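Local coordinates for protein COG0778: Nitroreductase (Streptococcus pneumoniae, PDB 2B67) that binds flavin mononucleotide and probably acts as an NAD(P)H-dependent oxidoreductase of the nitroreductase family, at residues S162-N165 with E166-I170. Residues are numbered along the deposited sequence; the frame is centred on the assembly and turned at random.
Sequences SKVN and EVLEI
Helix 161-168 ends here in a Schellman motif, with Glu-169 taking the positive-phi position (phi 57°). The turn brings Ile-170 N back to Asn-165 O at 3.0 Å. The donor sits in the carbonyl plane of Asn-165, on a lone pair. Before the cap, regular helical bonds run from Val-167 N to Lys-163 O at 3.0 Å and from Leu-168 N to Val-164 O at 2.9 Å. At Ser-162 the ladder is opened by solvent. One water takes the N-H of Glu-166 and donates to Ser-162 O. A second water donates to Ser-162 O and, at 2.7 Å, to Glu-166 OE2. The extended Glu-166 chain, with CG anti to the backbone N (chi1 175°), carries the carboxylate back along the helix to this water. On the buried side Val-164 and Leu-168 stand next to each other, one turn apart, and face the same side. Val-164 CG1 touches Leu-168 CD1 at 3.7 Å. Val-167 rests CG2 against Lys-163 O at 3.3 Å, beside the bond that its own N-H makes to that oxygen. Asn-165 sets CB against Ile-170 O at 3.3 Å. The apolar face of the helix covers the sheet: Val-164 meets Phe-82 and Pro-176, and Leu-168 meets Ala-80 and Val-53. Ile-170, just beyond the helix, touches Val-51 and Phe-82. At the capped end, Arg-204 of the second subunit hydrogen-bonds to Leu-168 O and Glu-169 O, tying the turn that leads from helix 161-168 to strand 174-183 to the dimer partner.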
ATOM      1  N   SER A 162     -10.517 -14.058 -11.714  1.00 17.97           N
ATOM      2  CA  SER A 162     -10.782 -15.505 -11.722  1.00 17.18           C
ATOM      3  C   SER A 162     -10.051 -16.255 -12.844  1.00 16.59           C
ATOM      4  O   SER A 162      -9.927 -17.491 -12.815  1.00 16.11           O
ATOM      5  CB  SER A 162     -12.295 -15.758 -11.840  1.00 18.62           C
ATOM      6  OG  SER A 162     -12.793 -15.473 -13.148  1.00 18.41           O
ATOM      7  N   LYS A 163      -9.546 -15.547 -13.844  1.00 15.37           N
ATOM      8  CA  LYS A 163      -8.864 -16.289 -14.929  1.00 15.81           C
ATOM      9  C   LYS A 163      -7.358 -16.085 -14.953  1.00 15.55           C
ATOM     10  O   LYS A 163      -6.652 -16.707 -15.776  1.00 15.21           O
ATOM     11  CB  LYS A 163      -9.459 -15.937 -16.314  1.00 15.86           C
ATOM     12  CG  LYS A 163     -10.907 -16.399 -16.512  1.00 17.88           C
ATOM     13  CD  LYS A 163     -11.452 -15.974 -17.886  1.00 17.50           C
ATOM     14  CE  LYS A 163     -12.873 -16.543 -18.111  1.00 21.35           C
ATOM     15  NZ  LYS A 163     -13.504 -15.920 -19.336  1.00 23.91           N
ATOM     16  N   VAL A 164      -6.870 -15.200 -14.085  1.00 14.60           N
ATOM     17  CA  VAL A 164      -5.477 -14.761 -14.170  1.00 14.90           C
ATOM     18  C   VAL A 164      -4.498 -15.900 -13.886  1.00 15.30           C
ATOM     19  O   VAL A 164      -3.475 -16.016 -14.582  1.00 14.73           O
ATOM     20  CB  VAL A 164      -5.127 -13.523 -13.252  1.00 14.94           C
ATOM     21  CG1 VAL A 164      -3.644 -13.205 -13.385  1.00 14.86           C
ATOM     22  CG2 VAL A 164      -5.900 -12.264 -13.671  1.00 13.82           C
ATOM     23  N   ASN A 165      -4.801 -16.732 -12.884  1.00 15.19           N
ATOM     24  CA  ASN A 165      -3.898 -17.840 -12.529  1.00 16.09           C
ATOM     25  C   ASN A 165      -3.736 -18.778 -13.700  1.00 17.23           C
ATOM     26  O   ASN A 165      -2.637 -19.222 -13.983  1.00 17.62           O
ATOM     27  CB  ASN A 165      -4.416 -18.647 -11.334  1.00 15.63           C
ATOM     28  CG  ASN A 165      -4.185 -17.947 -10.010  1.00 15.71           C
ATOM     29  OD1 ASN A 165      -3.228 -18.248  -9.281  1.00 17.02           O
ATOM     30  ND2 ASN A 165      -5.077 -17.039  -9.677  1.00 13.57           N
ATOM     31  N   GLU A 166      -4.850 -19.093 -14.349  1.00 18.50           N
ATOM     32  CA  GLU A 166      -4.888 -19.987 -15.501  1.00 21.25           C
ATOM     33  C   GLU A 166      -4.084 -19.411 -16.673  1.00 20.34           C
ATOM     34  O   GLU A 166      -3.150 -20.037 -17.154  1.00 20.74           O
ATOM     35  CB  GLU A 166      -6.358 -20.211 -15.871  1.00 21.36           C
ATOM     36  CG  GLU A 166      -6.638 -21.010 -17.112  1.00 25.57           C
ATOM     37  CD  GLU A 166      -8.103 -21.419 -17.196  1.00 28.01           C
ATOM     38  OE1 GLU A 166      -8.349 -22.640 -17.414  1.00 37.45           O
ATOM     39  OE2 GLU A 166      -9.012 -20.542 -17.015  1.00 34.93           O
ATOM     40  N   VAL A 167      -4.416 -18.188 -17.090  1.00 19.80           N
ATOM     41  CA  VAL A 167      -3.701 -17.488 -18.155  1.00 19.22           C
ATOM     42  C   VAL A 167      -2.186 -17.344 -17.906  1.00 19.70           C
ATOM     43  O   VAL A 167      -1.384 -17.554 -18.807  1.00 20.44           O
ATOM     44  CB  VAL A 167      -4.364 -16.116 -18.424  1.00 18.68           C
ATOM     45  CG1 VAL A 167      -3.569 -15.271 -19.388  1.00 18.03           C
ATOM     46  CG2 VAL A 167      -5.795 -16.315 -18.952  1.00 19.76           C
ATOM     47  N   LEU A 168      -1.791 -16.997 -16.687  1.00 19.42           N
ATOM     48  CA  LEU A 168      -0.381 -16.785 -16.387  1.00 18.91           C
ATOM     49  C   LEU A 168       0.348 -18.017 -15.846  1.00 19.62           C
ATOM     50  O   LEU A 168       1.547 -17.935 -15.553  1.00 19.56           O
ATOM     51  CB  LEU A 168      -0.209 -15.597 -15.416  1.00 18.54           C
ATOM     52  CG  LEU A 168      -0.708 -14.241 -15.906  1.00 17.20           C
ATOM     53  CD1 LEU A 168      -0.306 -13.094 -14.990  1.00 14.34           C
ATOM     54  CD2 LEU A 168      -0.190 -13.989 -17.297  1.00 10.63           C
ATOM     55  N   GLU A 169      -0.373 -19.133 -15.698  1.00 19.31           N
ATOM     56  CA  GLU A 169       0.190 -20.394 -15.207  1.00 21.17           C
ATOM     57  C   GLU A 169       0.840 -20.237 -13.834  1.00 20.26           C
ATOM     58  O   GLU A 169       2.017 -20.562 -13.637  1.00 20.58           O
ATOM     59  CB  GLU A 169       1.172 -21.025 -16.222  1.00 20.68           C
ATOM     60  CG  GLU A 169       0.553 -21.178 -17.602  1.00 23.80           C
ATOM     61  CD  GLU A 169       1.515 -21.750 -18.658  1.00 26.33           C
ATOM     62  OE1 GLU A 169       2.761 -21.812 -18.418  1.00 29.87           O
ATOM     63  OE2 GLU A 169       0.996 -22.126 -19.746  1.00 33.18           O
ATOM     64  N   ILE A 170       0.055 -19.738 -12.885  1.00 19.20           N
ATOM     65  CA  ILE A 170       0.523 -19.533 -11.522  1.00 18.31           C
ATOM     66  C   ILE A 170      -0.385 -20.342 -10.587  1.00 18.66           C
ATOM     67  O   ILE A 170      -1.605 -20.315 -10.740  1.00 18.23           O
ATOM     68  CB  ILE A 170       0.426 -18.030 -11.129  1.00 17.85           C
ATOM     69  CG1 ILE A 170       1.250 -17.137 -12.074  1.00 14.86           C
ATOM     70  CG2 ILE A 170       0.717 -17.878  -9.635  1.00 16.17           C
ATOM     71  CD1 ILE A 170       2.822 -17.272 -11.960  1.00 16.86           C
TER
HETATM   72  O   HOH W   1      -7.555 -19.084 -13.166  1.00 16.71           O
HETATM   73  O   HOH W   2      -9.651 -19.878 -14.503  1.00 31.05           O